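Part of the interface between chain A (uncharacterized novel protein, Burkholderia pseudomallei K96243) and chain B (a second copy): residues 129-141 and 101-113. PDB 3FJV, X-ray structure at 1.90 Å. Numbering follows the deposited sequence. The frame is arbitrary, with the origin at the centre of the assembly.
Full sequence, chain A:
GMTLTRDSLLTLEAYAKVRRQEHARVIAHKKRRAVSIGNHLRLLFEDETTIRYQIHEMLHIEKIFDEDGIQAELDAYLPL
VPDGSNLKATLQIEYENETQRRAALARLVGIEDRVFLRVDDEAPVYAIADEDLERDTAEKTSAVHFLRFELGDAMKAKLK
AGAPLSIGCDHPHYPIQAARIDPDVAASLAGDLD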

# COMPACT_ATOMS: atom_id res chain seq x y z
N ALA A 129 -2.72 -7.90 -13.74
CA ALA A 129 -2.42 -7.50 -12.35
C ALA A 129 -3.57 -7.62 -11.37
O ALA A 129 -4.72 -7.32 -11.72
CB ALA A 129 -1.90 -6.05 -12.35
N ASP A 130 -3.26 -8.04 -10.16
CA ASP A 130 -4.12 -7.81 -8.98
C ASP A 130 -5.51 -8.44 -9.11
O ASP A 130 -6.50 -7.90 -8.61
CB ASP A 130 -4.21 -6.28 -8.66
CG ASP A 130 -2.84 -5.62 -8.53
OD1 ASP A 130 -1.92 -6.25 -7.91
OD2 ASP A 130 -2.70 -4.48 -9.04
N GLU A 131 -5.56 -9.64 -9.69
CA GLU A 131 -6.85 -10.31 -9.89
C GLU A 131 -7.46 -10.76 -8.55
O GLU A 131 -8.64 -11.01 -8.46
CB GLU A 131 -6.67 -11.51 -10.79
CG GLU A 131 -6.46 -11.12 -12.24
CD GLU A 131 -6.00 -12.30 -13.06
OE1 GLU A 131 -4.84 -12.77 -12.83
OE2 GLU A 131 -6.82 -12.75 -13.91
N ASP A 132 -6.62 -10.86 -7.53
CA ASP A 132 -7.09 -11.19 -6.20
C ASP A 132 -7.77 -10.04 -5.47
O ASP A 132 -8.28 -10.22 -4.36
CB ASP A 132 -5.94 -11.72 -5.37
CG ASP A 132 -4.81 -10.74 -5.24
OD1 ASP A 132 -4.42 -10.11 -6.24
OD2 ASP A 132 -4.31 -10.58 -4.13
N LEU A 133 -7.75 -8.85 -6.05
CA LEU A 133 -8.36 -7.74 -5.38
C LEU A 133 -9.65 -7.38 -6.10
O LEU A 133 -9.68 -7.24 -7.35
CB LEU A 133 -7.44 -6.53 -5.34
CG LEU A 133 -6.14 -6.69 -4.53
CD1 LEU A 133 -5.42 -5.38 -4.59
CD2 LEU A 133 -6.47 -7.13 -3.09
N GLU A 134 -10.69 -7.18 -5.29
CA GLU A 134 -11.97 -6.73 -5.82
C GLU A 134 -11.74 -5.41 -6.57
O GLU A 134 -10.74 -4.73 -6.36
CB GLU A 134 -13.02 -6.67 -4.69
CG GLU A 134 -13.26 -8.08 -4.03
CD GLU A 134 -14.26 -8.05 -2.86
OE1 GLU A 134 -15.30 -7.38 -3.00
OE2 GLU A 134 -14.02 -8.73 -1.82
N ARG A 135 -12.64 -5.10 -7.51
CA ARG A 135 -12.48 -3.97 -8.42
C ARG A 135 -12.11 -2.66 -7.71
O ARG A 135 -11.25 -1.90 -8.19
CB ARG A 135 -13.79 -3.75 -9.21
N ASP A 136 -12.76 -2.42 -6.57
CA ASP A 136 -12.59 -1.18 -5.82
C ASP A 136 -11.24 -1.12 -5.10
O ASP A 136 -10.60 -0.06 -5.07
CB ASP A 136 -13.72 -1.00 -4.80
CG ASP A 136 -15.00 -0.54 -5.46
OD1 ASP A 136 -14.98 0.53 -6.11
OD2 ASP A 136 -16.03 -1.24 -5.32
N THR A 137 -10.83 -2.25 -4.53
CA THR A 137 -9.51 -2.37 -3.90
C THR A 137 -8.43 -2.24 -4.97
O THR A 137 -7.45 -1.53 -4.77
CB THR A 137 -9.33 -3.73 -3.18
OG1 THR A 137 -10.47 -4.02 -2.37
CG2 THR A 137 -8.07 -3.71 -2.30
N ALA A 138 -8.64 -2.94 -6.10
CA ALA A 138 -7.69 -2.93 -7.21
C ALA A 138 -7.48 -1.52 -7.77
O ALA A 138 -6.40 -1.21 -8.26
CB ALA A 138 -8.15 -3.88 -8.35
N GLU A 139 -8.51 -0.68 -7.70
CA GLU A 139 -8.44 0.68 -8.22
C GLU A 139 -7.60 1.64 -7.33
O GLU A 139 -7.09 2.66 -7.81
CB GLU A 139 -9.85 1.21 -8.42
CG GLU A 139 -9.95 2.37 -9.39
CD GLU A 139 -11.20 3.21 -9.18
OE1 GLU A 139 -11.75 3.22 -8.05
OE2 GLU A 139 -11.63 3.88 -10.13
N LYS A 140 -7.49 1.33 -6.04
CA LYS A 140 -6.59 2.08 -5.14
C LYS A 140 -5.13 1.78 -5.52
O LYS A 140 -4.78 0.62 -5.71
CB LYS A 140 -6.84 1.70 -3.68
CG LYS A 140 -7.95 2.53 -3.04
CD LYS A 140 -8.50 1.91 -1.77
CE LYS A 140 -9.79 1.15 -2.01
NZ LYS A 140 -10.62 1.11 -0.76
N THR A 141 -4.29 2.82 -5.64
CA THR A 141 -2.87 2.62 -5.98
C THR A 141 -2.13 1.88 -4.83
O THR A 141 -2.63 1.73 -3.70
CB THR A 141 -2.11 3.95 -6.43
OG1 THR A 141 -2.09 4.91 -5.36
CG2 THR A 141 -2.73 4.59 -7.72
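Chain B (101-113) RRAALARLVGIED

Interfaces between copies of one protein can combine a charged anchor near one end with apolar and water-mediated contacts further along, and the contact between these two stretches is a compact example. In chain A, a type I turn runs from A:Asp130 to A:Leu133, closed by a hydrogen bond from A:Leu133 N to A:Asp130 O (3.0 Å). A:Glu134 then occupies the N-cap position of a short helix that begins at A:Arg135. Chain B enters as the last part of a helix. Its backbone keeps helical angles through B:Arg107, then passes through a type II turn from B:Leu108 to B:Ile111, in which B:Ile111 N donates to B:Leu108 O (3.0 Å), and into a 3-10 segment at B:Glu112. B:Gly110 suits its place in this turn, since at its backbone angles a CB would be jammed against the carbonyl oxygen of the preceding residue.

Chain B lies along chain A so that residue numbers rise together. The CA of A:Leu133 is 5.7 Å from the CA of B:Ala106, and the CA of A:Thr137 is 7.2 Å from that of B:Val109, so the backbones are somewhat closer at the first pair.

The anchor is B:Arg102. Its CB points sideways, but the long side chain brings its guanidinium to the turn of chain A. There NH2 of B:Arg102 donates to OD1 of A:Asp130 at 2.9 Å and to OD1 of A:Asp132 at 2.8 Å, while its NH1 donates to OD2 of A:Asp132 at 2.9 Å. The nearly straight bonds follow from the placement of both carboxylates at the edge of the guanidinium, near its plane, where the N-H bonds point. One face is left for A:Leu133, whose CD1 lies 3.6 Å from CZ of B:Arg102. The turn thus supplies both charge and apolar cover to the same arginine.

CD2 of A:Leu133 packs 4.1 Å from CB of B:Leu105 and 4.0 Å from CB of B:Ala106, and lies 3.8 Å from the backbone N of B:Ala106. Four residues on, within the short helix, A:Thr137 continues this surface, with CG2 4.2 Å from CB of B:Leu105 and OG1 3.2 Å from CG2 of B:Val109. Water 1 adds a polar bridge, donating to OE2 of A:Glu134 (2.5 Å) and to the backbone O of B:Ala106 (2.9 Å). At the far end the charges only approach: NZ of A:Lys140 stands 4.3 Å from OE1 of B:Glu112, beyond a salt bridge.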

# COMPACT_ATOMS: atom_id res chain seq x y z
N ARG B 101 1.64 -6.06 3.60
CA ARG B 101 0.50 -5.21 3.49
C ARG B 101 -0.34 -5.65 2.27
O ARG B 101 -1.53 -5.81 2.38
CB ARG B 101 0.90 -3.73 3.38
CG ARG B 101 -0.27 -2.79 3.17
CD ARG B 101 0.23 -1.36 2.85
NE ARG B 101 -0.89 -0.48 2.60
CZ ARG B 101 -1.51 -0.38 1.44
NH1 ARG B 101 -1.12 -1.08 0.38
NH2 ARG B 101 -2.54 0.44 1.33
N ARG B 102 0.28 -5.86 1.12
CA ARG B 102 -0.49 -6.18 -0.09
C ARG B 102 -1.21 -7.53 0.04
O ARG B 102 -2.30 -7.73 -0.49
CB ARG B 102 0.47 -6.19 -1.31
CG ARG B 102 -0.12 -6.67 -2.60
CD ARG B 102 -1.34 -5.83 -3.01
NE ARG B 102 -1.83 -6.32 -4.29
CZ ARG B 102 -2.51 -7.45 -4.47
NH1 ARG B 102 -2.88 -8.20 -3.44
NH2 ARG B 102 -2.87 -7.81 -5.67
N ALA B 103 -0.56 -8.47 0.74
CA ALA B 103 -1.11 -9.80 1.03
C ALA B 103 -2.31 -9.76 2.00
O ALA B 103 -3.01 -10.75 2.10
CB ALA B 103 0.00 -10.75 1.65
N ALA B 104 -2.46 -8.67 2.75
CA ALA B 104 -3.56 -8.46 3.74
C ALA B 104 -4.80 -7.75 3.14
O ALA B 104 -5.90 -7.86 3.72
CB ALA B 104 -3.03 -7.62 4.99
N LEU B 105 -4.62 -7.01 2.04
CA LEU B 105 -5.63 -6.08 1.52
C LEU B 105 -6.98 -6.72 1.20
O LEU B 105 -8.05 -6.16 1.54
CB LEU B 105 -5.12 -5.28 0.32
CG LEU B 105 -3.96 -4.29 0.47
CD1 LEU B 105 -3.80 -3.48 -0.79
CD2 LEU B 105 -4.19 -3.34 1.63
N ALA B 106 -6.96 -7.90 0.60
CA ALA B 106 -8.21 -8.57 0.24
C ALA B 106 -9.03 -8.89 1.49
O ALA B 106 -10.25 -8.76 1.48
CB ALA B 106 -7.97 -9.85 -0.61
N ARG B 107 -8.38 -9.34 2.55
CA ARG B 107 -9.10 -9.65 3.79
C ARG B 107 -9.67 -8.42 4.47
O ARG B 107 -10.60 -8.56 5.24
CB ARG B 107 -8.22 -10.39 4.79
CG ARG B 107 -8.16 -11.85 4.47
CD ARG B 107 -6.99 -12.55 5.16
NE ARG B 107 -5.67 -12.19 4.63
CZ ARG B 107 -4.52 -12.51 5.23
NH1 ARG B 107 -4.53 -13.20 6.36
NH2 ARG B 107 -3.35 -12.15 4.70
N LEU B 108 -9.06 -7.27 4.23
CA LEU B 108 -9.38 -6.04 4.95
C LEU B 108 -10.40 -5.17 4.21
O LEU B 108 -10.64 -4.03 4.60
CB LEU B 108 -8.08 -5.26 5.21
CG LEU B 108 -7.13 -5.92 6.21
CD1 LEU B 108 -5.81 -5.13 6.38
CD2 LEU B 108 -7.81 -6.14 7.59
N VAL B 109 -10.99 -5.70 3.13
CA VAL B 109 -11.94 -4.94 2.34
C VAL B 109 -13.05 -4.54 3.30
O VAL B 109 -13.51 -5.35 4.12
CB VAL B 109 -12.48 -5.78 1.12
CG1 VAL B 109 -13.72 -5.19 0.54
CG2 VAL B 109 -11.42 -5.85 0.08
N GLY B 110 -13.40 -3.26 3.25
CA GLY B 110 -14.51 -2.74 4.06
C GLY B 110 -14.13 -2.27 5.46
O GLY B 110 -14.98 -1.84 6.22
N ILE B 111 -12.85 -2.37 5.82
CA ILE B 111 -12.33 -1.92 7.12
C ILE B 111 -12.70 -0.46 7.49
O ILE B 111 -12.92 -0.15 8.67
CB ILE B 111 -10.78 -2.11 7.15
CG1 ILE B 111 -10.23 -1.93 8.54
CG2 ILE B 111 -10.09 -1.16 6.19
CD1 ILE B 111 -9.93 -3.18 9.21
N GLU B 112 -12.80 0.41 6.49
CA GLU B 112 -13.07 1.84 6.72
C GLU B 112 -14.42 2.05 7.41
O GLU B 112 -14.52 2.87 8.31
CB GLU B 112 -13.01 2.70 5.45
CG GLU B 112 -11.92 2.37 4.47
CD GLU B 112 -12.32 1.17 3.64
OE1 GLU B 112 -13.16 1.30 2.73
OE2 GLU B 112 -11.84 0.07 3.94
N ASP B 113 -15.42 1.27 7.00
CA ASP B 113 -16.78 1.40 7.50
C ASP B 113 -16.94 0.86 8.90
O ASP B 113 -17.99 1.01 9.48
CB ASP B 113 -17.76 0.61 6.61
CG ASP B 113 -17.55 0.88 5.15
OD1 ASP B 113 -17.62 2.07 4.76
OD2 ASP B 113 -17.29 -0.08 4.41
O HOH W 1 -11.59 -8.91 -1.08
O HOH W 2 -3.44 -0.12 -1.90